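Long-range contacts in enolase-phosphatase E1 (Saccharomyces cerevisiae, PDB 2G80), which probably enolises and then dephosphorylates 2,3-diketo-5-methylthiopentyl-1-phosphate in methionine salvage, using one magnesium ion: residues I142-G146 / S184-T188; K187-Y193 / L215-A220; Y193-L197 / G222-A226. The contacts are given in a common frame with arbitrary orientation. Residues are numbered along the deposited sequence.

How the contacts relate
The three contacts run outward from the catalytic end of the sheet. Contact 1 lies nearest the centre of the chain, about 9 Å between centres, against about 17 Å for contact 2 and about 20 Å for contact 3; each mixes buried with more open residues. Contacts 1 and 2 share Lys187 and Thr188; contacts 2 and 3 share Tyr193 and use helix 190-200. Contact 1 is largely polar, around a tyrosine ring packed on a lysine stem; contact 2 combines that lysine's salt bridge to Glu216 with tight alanine packing; contact 3 is apolar side-chain packing. Tyr193 OH also bonds to Lys187 O, tying helix to active-site loop.

Contact 1: I142-G146 / S184-T188; sequences IYSSG and SGKKT
Two signature motifs of the HAD (haloacid dehalogenase-like) fold meet here: the serine following Tyr143, Ser144, and the loop lysine, Lys187, both predicted to bind substrate. Tyr143 is extended (phi/psi -132/118), whereas 184-188 leaves helix 181-184 through Gly185, whose phi of 112° a side chain would hardly tolerate. The touching parts (CA 143 to 145 against CA 184 to 187) run 71° apart, with Ser145 CA 7.7 Å from Lys187 CA. Tyr143 (chi1 t) points toward the loop, and its OH donates to Gly185 O at 2.7 Å. Lys187, m-t-p-t, lays its CG over the tyrosine ring, 4.1 Å from the centroid, a CH-pi contact suiting its aliphatic stem. Its NZ donates to Tyr143 O (3.2 Å) and forms salt bridges with Asp37, a magnesium ligand, and Glu216. The CA-to-CB bond of Ser144 points away from the loop, and its OG bonds to Glu39, another magnesium ligand, and weakly to Gly146 N (3.5 Å). A water accepts from both Lys187 NZ (2.8 Å) and Ser145 N (3.1 Å).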
ATOM      1  N   ILE A 142       8.610  -0.785   4.269  1.00 32.60           N
ATOM      2  CA  ILE A 142       7.167  -0.558   4.129  1.00 32.84           C
ATOM      3  C   ILE A 142       6.424  -1.785   4.679  1.00 33.82           C
ATOM      4  O   ILE A 142       6.911  -2.908   4.524  1.00 31.18           O
ATOM      5  CB  ILE A 142       6.788  -0.306   2.639  1.00 33.27           C
ATOM      6  CG1 ILE A 142       7.659   0.802   2.006  1.00 36.89           C
ATOM      7  CG2 ILE A 142       5.310   0.076   2.491  1.00 34.33           C
ATOM      8  CD1 ILE A 142       7.527   2.194   2.608  1.00 27.73           C
ATOM      9  N   TYR A 143       5.313  -1.541   5.400  1.00 32.54           N
ATOM     10  CA  TYR A 143       4.392  -2.592   5.868  1.00 33.82           C
ATOM     11  C   TYR A 143       2.968  -2.158   5.527  1.00 34.71           C
ATOM     12  O   TYR A 143       2.504  -1.139   6.044  1.00 32.61           O
ATOM     13  CB  TYR A 143       4.525  -2.846   7.370  1.00 33.89           C
ATOM     14  CG  TYR A 143       3.692  -3.983   7.980  1.00 30.07           C
ATOM     15  CD1 TYR A 143       3.379  -5.160   7.259  1.00 39.97           C
ATOM     16  CD2 TYR A 143       3.351  -3.952   9.335  1.00 30.65           C
ATOM     17  CE1 TYR A 143       2.664  -6.224   7.855  1.00 36.61           C
ATOM     18  CE2 TYR A 143       2.672  -5.020   9.941  1.00 36.35           C
ATOM     19  CZ  TYR A 143       2.331  -6.144   9.205  1.00 35.87           C
ATOM     20  OH  TYR A 143       1.644  -7.144   9.820  1.00 31.00           O
ATOM     21  N   SER A 144       2.281  -2.933   4.682  1.00 35.12           N
ATOM     22  CA  SER A 144       0.920  -2.593   4.223  1.00 38.90           C
ATOM     23  C   SER A 144       0.012  -3.817   4.026  1.00 37.40           C
ATOM     24  O   SER A 144       0.496  -4.918   3.966  1.00 39.21           O
ATOM     25  CB  SER A 144       1.034  -1.811   2.895  1.00 40.03           C
ATOM     26  OG  SER A 144      -0.220  -1.289   2.482  1.00 47.85           O
ATOM     27  N   SER A 145      -1.304  -3.600   3.924  1.00 40.13           N
ATOM     28  CA  SER A 145      -2.277  -4.686   3.594  1.00 44.06           C
ATOM     29  C   SER A 145      -2.124  -5.122   2.127  1.00 45.58           C
ATOM     30  O   SER A 145      -2.382  -6.283   1.788  1.00 50.56           O
ATOM     31  CB  SER A 145      -3.728  -4.260   3.867  1.00 44.19           C
ATOM     32  OG  SER A 145      -4.089  -3.108   3.111  1.00 52.87           O
ATOM     33  N   GLY A 146      -1.671  -4.211   1.265  1.00 44.11           N
ATOM     34  CA  GLY A 146      -1.397  -4.534  -0.133  1.00 44.27           C
ATOM     35  C   GLY A 146      -0.192  -5.442  -0.220  1.00 43.81           C
ATOM     36  O   GLY A 146       0.743  -5.304   0.587  1.00 45.83           O
ATOM     37  N   SER A 184       4.317 -11.435   6.901  1.00 38.81           N
ATOM     38  CA  SER A 184       4.485 -11.084   8.313  1.00 37.66           C
ATOM     39  C   SER A 184       3.335 -11.336   9.263  1.00 37.09           C
ATOM     40  O   SER A 184       3.584 -11.494  10.445  1.00 37.27           O
ATOM     41  CB  SER A 184       4.867  -9.602   8.360  1.00 36.28           C
ATOM     42  OG  SER A 184       5.954  -9.356   7.455  1.00 36.37           O
ATOM     43  N   GLY A 185       2.103 -11.386   8.765  1.00 35.33           N
ATOM     44  CA  GLY A 185       0.904 -11.599   9.598  1.00 36.81           C
ATOM     45  C   GLY A 185       0.051 -10.338   9.618  1.00 39.01           C
ATOM     46  O   GLY A 185       0.376  -9.333   8.954  1.00 36.02           O
ATOM     47  N   LYS A 186      -1.014 -10.379  10.416  1.00 39.95           N
ATOM     48  CA  LYS A 186      -1.966  -9.259  10.539  1.00 42.94           C
ATOM     49  C   LYS A 186      -1.340  -8.027  11.195  1.00 39.91           C
ATOM     50  O   LYS A 186      -0.534  -8.140  12.129  1.00 41.62           O
ATOM     51  CB  LYS A 186      -3.255  -9.695  11.267  1.00 42.62           C
ATOM     52  CG  LYS A 186      -4.074 -10.758  10.483  1.00 47.53           C
ATOM     53  CD  LYS A 186      -5.494 -11.058  11.100  1.00 49.12           C
ATOM     54  CE  LYS A 186      -6.468  -9.866  10.940  1.00 57.59           C
ATOM     55  NZ  LYS A 186      -7.854 -10.061  11.503  1.00 59.56           N
ATOM     56  N   LYS A 187      -1.724  -6.854  10.703  1.00 37.57           N
ATOM     57  CA  LYS A 187      -1.159  -5.572  11.173  1.00 36.67           C
ATOM     58  C   LYS A 187      -1.453  -5.184  12.623  1.00 36.87           C
ATOM     59  O   LYS A 187      -0.766  -4.315  13.165  1.00 34.29           O
ATOM     60  CB  LYS A 187      -1.571  -4.423  10.250  1.00 35.81           C
ATOM     61  CG  LYS A 187      -1.070  -4.569   8.831  1.00 38.35           C
ATOM     62  CD  LYS A 187      -1.229  -3.308   7.997  1.00 41.38           C
ATOM     63  CE  LYS A 187      -0.108  -2.300   8.262  1.00 47.06           C
ATOM     64  NZ  LYS A 187      -0.319  -1.016   7.560  1.00 40.95           N
ATOM     65  N   THR A 188      -2.478  -5.799  13.214  1.00 38.17           N
ATOM     66  CA  THR A 188      -2.920  -5.585  14.600  1.00 38.69           C
ATOM     67  C   THR A 188      -2.419  -6.647  15.622  1.00 37.37           C
ATOM     68  O   THR A 188      -2.764  -6.581  16.794  1.00 35.99           O
ATOM     69  CB  THR A 188      -4.479  -5.464  14.634  1.00 40.58           C
ATOM     70  OG1 THR A 188      -5.067  -6.460  13.772  1.00 44.93           O
ATOM     71  CG2 THR A 188      -4.907  -4.079  14.133  1.00 43.31           C
TER
HETATM   72  O   HOH W   1      -2.286  -1.138   5.583  1.00 46.95           O

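Contact 2: K187-Y193 / L215-A220; sequences KTETQSY and LELDAA
Helix 214-221 lies against the loop and first turn of helix 190-200, with CA pairs Thr188-Glu216 at 4.8 Å, Thr190-Ala219 at 4.4 Å and Tyr193-Ala220 at 5.7 Å. Leu215 opens the contact, its CB 3.7 Å from Thr188 CG2. Glu216 follows, extended (chi1 m, chi2 t), so that its carboxylate reaches Lys187: NZ lies 3.2 Å from both OE1 and OE2, a salt bridge with weak hydrogen bonds. Ser211 also binds OE1, and Asp37 shares the ammonium. Such an acid-lysine pairing beside the metal belongs to the HAD active site, where helix 214-221 follows the magnesium ligand Asp212. Ala219 points its CB toward the turn, 3.4 Å from Thr188 O and 3.7 Å from Tyr193 CE2, where a larger side chain would be crowded; its O accepts from OG1 of Thr190 (chi1 m) at 2.8 Å. Last, Ala220 sets CB over the Tyr193 ring, 3.9 Å from the centroid; chi1 m and a 2.7 Å bond from Tyr193 OH to Lys187 O hold that ring between loop and helix.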
ATOM      1  N   LYS A 187      -1.724  -6.854  10.703  1.00 37.57           N
ATOM      2  CA  LYS A 187      -1.159  -5.572  11.173  1.00 36.67           C
ATOM      3  C   LYS A 187      -1.453  -5.184  12.623  1.00 36.87           C
ATOM      4  O   LYS A 187      -0.766  -4.315  13.165  1.00 34.29           O
ATOM      5  CB  LYS A 187      -1.571  -4.423  10.250  1.00 35.81           C
ATOM      6  CG  LYS A 187      -1.070  -4.569   8.831  1.00 38.35           C
ATOM      7  CD  LYS A 187      -1.229  -3.308   7.997  1.00 41.38           C
ATOM      8  CE  LYS A 187      -0.108  -2.300   8.262  1.00 47.06           C
ATOM      9  NZ  LYS A 187      -0.319  -1.016   7.560  1.00 40.95           N
ATOM     10  N   THR A 188      -2.478  -5.799  13.214  1.00 38.17           N
ATOM     11  CA  THR A 188      -2.920  -5.585  14.600  1.00 38.69           C
ATOM     12  C   THR A 188      -2.419  -6.647  15.622  1.00 37.37           C
ATOM     13  O   THR A 188      -2.764  -6.581  16.794  1.00 35.99           O
ATOM     14  CB  THR A 188      -4.479  -5.464  14.634  1.00 40.58           C
ATOM     15  OG1 THR A 188      -5.067  -6.460  13.772  1.00 44.93           O
ATOM     16  CG2 THR A 188      -4.907  -4.079  14.133  1.00 43.31           C
ATOM     17  N   GLU A 189      -1.572  -7.575  15.188  1.00 38.87           N
ATOM     18  CA  GLU A 189      -0.990  -8.625  16.044  1.00 38.86           C
ATOM     19  C   GLU A 189       0.505  -8.344  16.291  1.00 37.80           C
ATOM     20  O   GLU A 189       1.287  -8.149  15.332  1.00 37.56           O
ATOM     21  CB  GLU A 189      -1.162 -10.005  15.388  1.00 40.20           C
ATOM     22  CG  GLU A 189      -2.620 -10.529  15.305  1.00 48.59           C
ATOM     23  CD  GLU A 189      -3.298 -10.699  16.680  1.00 64.12           C
ATOM     24  OE1 GLU A 189      -2.639 -11.169  17.640  1.00 78.51           O
ATOM     25  OE2 GLU A 189      -4.500 -10.366  16.806  1.00 70.58           O
ATOM     26  N   THR A 190       0.895  -8.326  17.566  1.00 35.91           N
ATOM     27  CA  THR A 190       2.288  -8.091  17.994  1.00 37.56           C
ATOM     28  C   THR A 190       3.303  -9.029  17.300  1.00 38.29           C
ATOM     29  O   THR A 190       4.379  -8.573  16.904  1.00 40.08           O
ATOM     30  CB  THR A 190       2.394  -8.172  19.553  1.00 38.24           C
ATOM     31  OG1 THR A 190       1.641  -7.088  20.139  1.00 37.37           O
ATOM     32  CG2 THR A 190       3.844  -8.107  20.057  1.00 35.48           C
ATOM     33  N   GLN A 191       2.926 -10.298  17.124  1.00 37.31           N
ATOM     34  CA  GLN A 191       3.755 -11.332  16.489  1.00 37.34           C
ATOM     35  C   GLN A 191       4.254 -10.942  15.117  1.00 36.46           C
ATOM     36  O   GLN A 191       5.389 -11.297  14.752  1.00 38.18           O
ATOM     37  CB  GLN A 191       2.981 -12.661  16.376  1.00 37.89           C
ATOM     38  CG  GLN A 191       3.746 -13.856  15.747  1.00 42.68           C
ATOM     39  CD  GLN A 191       4.929 -14.337  16.591  1.00 55.19           C
ATOM     40  OE1 GLN A 191       4.759 -14.690  17.769  1.00 55.87           O
ATOM     41  NE2 GLN A 191       6.129 -14.382  15.980  1.00 46.40           N
ATOM     42  N   SER A 192       3.377 -10.282  14.356  1.00 34.03           N
ATOM     43  CA  SER A 192       3.701  -9.765  13.043  1.00 35.56           C
ATOM     44  C   SER A 192       4.901  -8.818  13.117  1.00 34.81           C
ATOM     45  O   SER A 192       5.789  -8.902  12.266  1.00 34.40           O
ATOM     46  CB  SER A 192       2.490  -9.049  12.407  1.00 37.24           C
ATOM     47  OG  SER A 192       1.291  -9.826  12.507  1.00 34.15           O
ATOM     48  N   TYR A 193       4.942  -7.966  14.155  1.00 32.87           N
ATOM     49  CA  TYR A 193       6.084  -7.029  14.364  1.00 34.04           C
ATOM     50  C   TYR A 193       7.368  -7.746  14.827  1.00 31.09           C
ATOM     51  O   TYR A 193       8.449  -7.322  14.504  1.00 30.43           O
ATOM     52  CB  TYR A 193       5.691  -5.871  15.271  1.00 31.70           C
ATOM     53  CG  TYR A 193       4.612  -5.078  14.604  1.00 35.06           C
ATOM     54  CD1 TYR A 193       4.927  -4.061  13.691  1.00 29.60           C
ATOM     55  CD2 TYR A 193       3.262  -5.389  14.814  1.00 32.75           C
ATOM     56  CE1 TYR A 193       3.927  -3.352  13.041  1.00 29.26           C
ATOM     57  CE2 TYR A 193       2.258  -4.703  14.154  1.00 35.87           C
ATOM     58  CZ  TYR A 193       2.583  -3.674  13.275  1.00 32.29           C
ATOM     59  OH  TYR A 193       1.576  -2.979  12.635  1.00 34.08           O
ATOM     60  N   LEU A 215      -4.290   0.994  16.486  1.00 37.28           N
ATOM     61  CA  LEU A 215      -4.294  -0.432  16.749  1.00 39.30           C
ATOM     62  C   LEU A 215      -3.041  -1.126  16.185  1.00 38.98           C
ATOM     63  O   LEU A 215      -2.566  -2.123  16.748  1.00 39.13           O
ATOM     64  CB  LEU A 215      -5.583  -1.077  16.198  1.00 40.99           C
ATOM     65  CG  LEU A 215      -6.905  -0.561  16.803  1.00 45.97           C
ATOM     66  CD1 LEU A 215      -8.105  -1.183  16.076  1.00 48.16           C
ATOM     67  CD2 LEU A 215      -6.986  -0.856  18.297  1.00 39.65           C
ATOM     68  N   GLU A 216      -2.515  -0.599  15.079  1.00 38.42           N
ATOM     69  CA  GLU A 216      -1.267  -1.076  14.508  1.00 37.26           C
ATOM     70  C   GLU A 216      -0.118  -0.654  15.440  1.00 35.82           C
ATOM     71  O   GLU A 216       0.747  -1.450  15.749  1.00 34.76           O
ATOM     72  CB  GLU A 216      -1.050  -0.500  13.090  1.00 37.24           C
ATOM     73  CG  GLU A 216      -2.105  -0.972  12.065  1.00 39.09           C
ATOM     74  CD  GLU A 216      -1.880  -0.435  10.641  1.00 42.11           C
ATOM     75  OE1 GLU A 216      -0.892   0.308  10.389  1.00 48.48           O
ATOM     76  OE2 GLU A 216      -2.701  -0.775   9.755  1.00 51.44           O
ATOM     77  N   LEU A 217      -0.124   0.608  15.862  1.00 34.78           N
ATOM     78  CA  LEU A 217       0.900   1.161  16.742  1.00 34.34           C
ATOM     79  C   LEU A 217       0.924   0.438  18.081  1.00 34.28           C
ATOM     80  O   LEU A 217       2.009   0.163  18.589  1.00 37.04           O
ATOM     81  CB  LEU A 217       0.706   2.672  16.934  1.00 36.05           C
ATOM     82  CG  LEU A 217       0.823   3.627  15.722  1.00 33.71           C
ATOM     83  CD1 LEU A 217       0.556   5.020  16.205  1.00 31.54           C
ATOM     84  CD2 LEU A 217       2.200   3.606  14.968  1.00 27.95           C
ATOM     85  N   ASP A 218      -0.256   0.113  18.626  1.00 33.35           N
ATOM     86  CA  ASP A 218      -0.388  -0.671  19.869  1.00 34.34           C
ATOM     87  C   ASP A 218       0.260  -2.058  19.735  1.00 34.90           C
ATOM     88  O   ASP A 218       0.901  -2.524  20.663  1.00 34.72           O
ATOM     89  CB  ASP A 218      -1.861  -0.926  20.235  1.00 35.92           C
ATOM     90  CG  ASP A 218      -2.611   0.306  20.715  1.00 40.89           C
ATOM     91  OD1 ASP A 218      -2.024   1.362  20.974  1.00 47.54           O
ATOM     92  OD2 ASP A 218      -3.845   0.203  20.832  1.00 55.61           O
ATOM     93  N   ALA A 219       0.020  -2.730  18.608  1.00 35.31           N
ATOM     94  CA  ALA A 219       0.590  -4.059  18.344  1.00 36.89           C
ATOM     95  C   ALA A 219       2.126  -3.984  18.306  1.00 34.77           C
ATOM     96  O   ALA A 219       2.802  -4.785  18.944  1.00 34.92           O
ATOM     97  CB  ALA A 219       0.037  -4.626  17.051  1.00 38.66           C
ATOM     98  N   ALA A 220       2.638  -2.977  17.604  1.00 33.66           N
ATOM     99  CA  ALA A 220       4.075  -2.698  17.472  1.00 32.20           C
ATOM    100  C   ALA A 220       4.731  -2.430  18.821  1.00 32.43           C
ATOM    101  O   ALA A 220       5.785  -3.002  19.124  1.00 31.51           O
ATOM    102  CB  ALA A 220       4.311  -1.512  16.528  1.00 30.83           C
TER

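Contact 3: Y193-L197 / G222-A226; sequences YANIL and GVGIA
Val223 acts as the bump here and the side of helix 190-200 as the hollow. The nearest CA atoms are those of Ala194 and Val223, 6.6 Å apart. Pointing toward the helix with chi1 m, Val223 sets CG2 3.6 Å from Tyr193 CB and 4.2 Å from Leu197 CD1, while its CG1 lies 4.2 Å from Ala194 CB; the small alanine keeps the rim of the hollow low. Gly224, at phi/psi 84/8, turns the chain with a positive phi that glycine adopts easily, and extended Ile225 (-75/134) again faces the helix. Its m-t rotamer puts CD1 3.9 Å from Tyr193 CB and CG1 4.0 Å from Leu197 CD1. Leu197, one turn beyond Tyr193 and also m-t, thus touches both aliphatic side chains. The side chains meet through apolar atoms alone, and they fasten helix 190-200 to the connection that closes the beta-alpha-beta crossover formed by strand 207-211, helix 214-221 and strand 226-230 of the Rossmann-like HAD fold.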
ATOM      1  N   TYR A 193       4.942  -7.966  14.155  1.00 32.87           N
ATOM      2  CA  TYR A 193       6.084  -7.029  14.364  1.00 34.04           C
ATOM      3  C   TYR A 193       7.368  -7.746  14.827  1.00 31.09           C
ATOM      4  O   TYR A 193       8.449  -7.322  14.504  1.00 30.43           O
ATOM      5  CB  TYR A 193       5.691  -5.871  15.271  1.00 31.70           C
ATOM      6  CG  TYR A 193       4.612  -5.078  14.604  1.00 35.06           C
ATOM      7  CD1 TYR A 193       4.927  -4.061  13.691  1.00 29.60           C
ATOM      8  CD2 TYR A 193       3.262  -5.389  14.814  1.00 32.75           C
ATOM      9  CE1 TYR A 193       3.927  -3.352  13.041  1.00 29.26           C
ATOM     10  CE2 TYR A 193       2.258  -4.703  14.154  1.00 35.87           C
ATOM     11  CZ  TYR A 193       2.583  -3.674  13.275  1.00 32.29           C
ATOM     12  OH  TYR A 193       1.576  -2.979  12.635  1.00 34.08           O
ATOM     13  N   ALA A 194       7.217  -8.846  15.554  1.00 32.78           N
ATOM     14  CA  ALA A 194       8.343  -9.700  15.910  1.00 32.58           C
ATOM     15  C   ALA A 194       8.933 -10.339  14.630  1.00 31.34           C
ATOM     16  O   ALA A 194      10.163 -10.453  14.504  1.00 30.73           O
ATOM     17  CB  ALA A 194       7.928 -10.756  16.933  1.00 26.70           C
ATOM     18  N   ASN A 195       8.050 -10.746  13.705  1.00 30.68           N
ATOM     19  CA  ASN A 195       8.452 -11.273  12.401  1.00 31.22           C
ATOM     20  C   ASN A 195       9.233 -10.238  11.597  1.00 31.46           C
ATOM     21  O   ASN A 195      10.274 -10.558  11.031  1.00 34.22           O
ATOM     22  CB  ASN A 195       7.256 -11.806  11.582  1.00 29.89           C
ATOM     23  CG  ASN A 195       6.546 -13.007  12.238  1.00 39.33           C
ATOM     24  OD1 ASN A 195       7.131 -13.760  13.028  1.00 39.22           O
ATOM     25  ND2 ASN A 195       5.276 -13.186  11.898  1.00 33.33           N
ATOM     26  N   ILE A 196       8.768  -8.992  11.580  1.00 34.19           N
ATOM     27  CA  ILE A 196       9.456  -7.892  10.852  1.00 32.59           C
ATOM     28  C   ILE A 196      10.809  -7.551  11.489  1.00 33.44           C
ATOM     29  O   ILE A 196      11.774  -7.302  10.754  1.00 29.29           O
ATOM     30  CB  ILE A 196       8.554  -6.636  10.733  1.00 36.06           C
ATOM     31  CG1 ILE A 196       7.351  -6.956   9.826  1.00 34.85           C
ATOM     32  CG2 ILE A 196       9.359  -5.347  10.212  1.00 33.18           C
ATOM     33  CD1 ILE A 196       6.279  -5.876   9.825  1.00 34.53           C
ATOM     34  N   LEU A 197      10.881  -7.511  12.824  1.00 34.39           N
ATOM     35  CA  LEU A 197      12.174  -7.246  13.527  1.00 37.97           C
ATOM     36  C   LEU A 197      13.227  -8.312  13.194  1.00 35.26           C
ATOM     37  O   LEU A 197      14.379  -7.973  12.969  1.00 35.80           O
ATOM     38  CB  LEU A 197      12.012  -7.101  15.062  1.00 37.11           C
ATOM     39  CG  LEU A 197      11.325  -5.842  15.590  1.00 40.24           C
ATOM     40  CD1 LEU A 197      11.057  -5.980  17.081  1.00 39.28           C
ATOM     41  CD2 LEU A 197      12.148  -4.580  15.285  1.00 41.65           C
ATOM     42  N   GLY A 222       3.976  -3.557  21.655  1.00 32.73           N
ATOM     43  CA  GLY A 222       4.096  -4.794  22.433  1.00 33.38           C
ATOM     44  C   GLY A 222       5.454  -5.493  22.357  1.00 34.15           C
ATOM     45  O   GLY A 222       5.802  -6.260  23.254  1.00 33.67           O
ATOM     46  N   VAL A 223       6.204  -5.235  21.283  1.00 32.91           N
ATOM     47  CA  VAL A 223       7.587  -5.728  21.112  1.00 31.77           C
ATOM     48  C   VAL A 223       8.650  -4.602  21.203  1.00 31.40           C
ATOM     49  O   VAL A 223       9.783  -4.802  20.781  1.00 30.14           O
ATOM     50  CB  VAL A 223       7.757  -6.597  19.823  1.00 30.44           C
ATOM     51  CG1 VAL A 223       7.227  -7.995  20.064  1.00 32.88           C
ATOM     52  CG2 VAL A 223       7.142  -5.931  18.564  1.00 30.92           C
ATOM     53  N   GLY A 224       8.277  -3.447  21.762  1.00 30.42           N
ATOM     54  CA  GLY A 224       9.200  -2.358  22.049  1.00 33.12           C
ATOM     55  C   GLY A 224       9.551  -1.368  20.955  1.00 34.91           C
ATOM     56  O   GLY A 224      10.432  -0.494  21.153  1.00 34.24           O
ATOM     57  N   ILE A 225       8.861  -1.471  19.822  1.00 34.71           N
ATOM     58  CA  ILE A 225       9.099  -0.577  18.702  1.00 33.50           C
ATOM     59  C   ILE A 225       8.483   0.803  19.033  1.00 31.73           C
ATOM     60  O   ILE A 225       7.335   0.868  19.460  1.00 25.54           O
ATOM     61  CB  ILE A 225       8.485  -1.136  17.381  1.00 34.45           C
ATOM     62  CG1 ILE A 225       9.057  -2.527  17.014  1.00 29.04           C
ATOM     63  CG2 ILE A 225       8.647  -0.107  16.212  1.00 36.36           C
ATOM     64  CD1 ILE A 225       8.387  -3.136  15.799  1.00 34.83           C
ATOM     65  N   ALA A 226       9.240   1.882  18.792  1.00 34.07           N
ATOM     66  CA  ALA A 226       8.743   3.269  18.970  1.00 33.64           C
ATOM     67  C   ALA A 226       7.663   3.543  17.899  1.00 33.89           C
ATOM     68  O   ALA A 226       7.695   3.006  16.800  1.00 33.11           O
ATOM     69  CB  ALA A 226       9.871   4.277  18.894  1.00 34.07           C
TER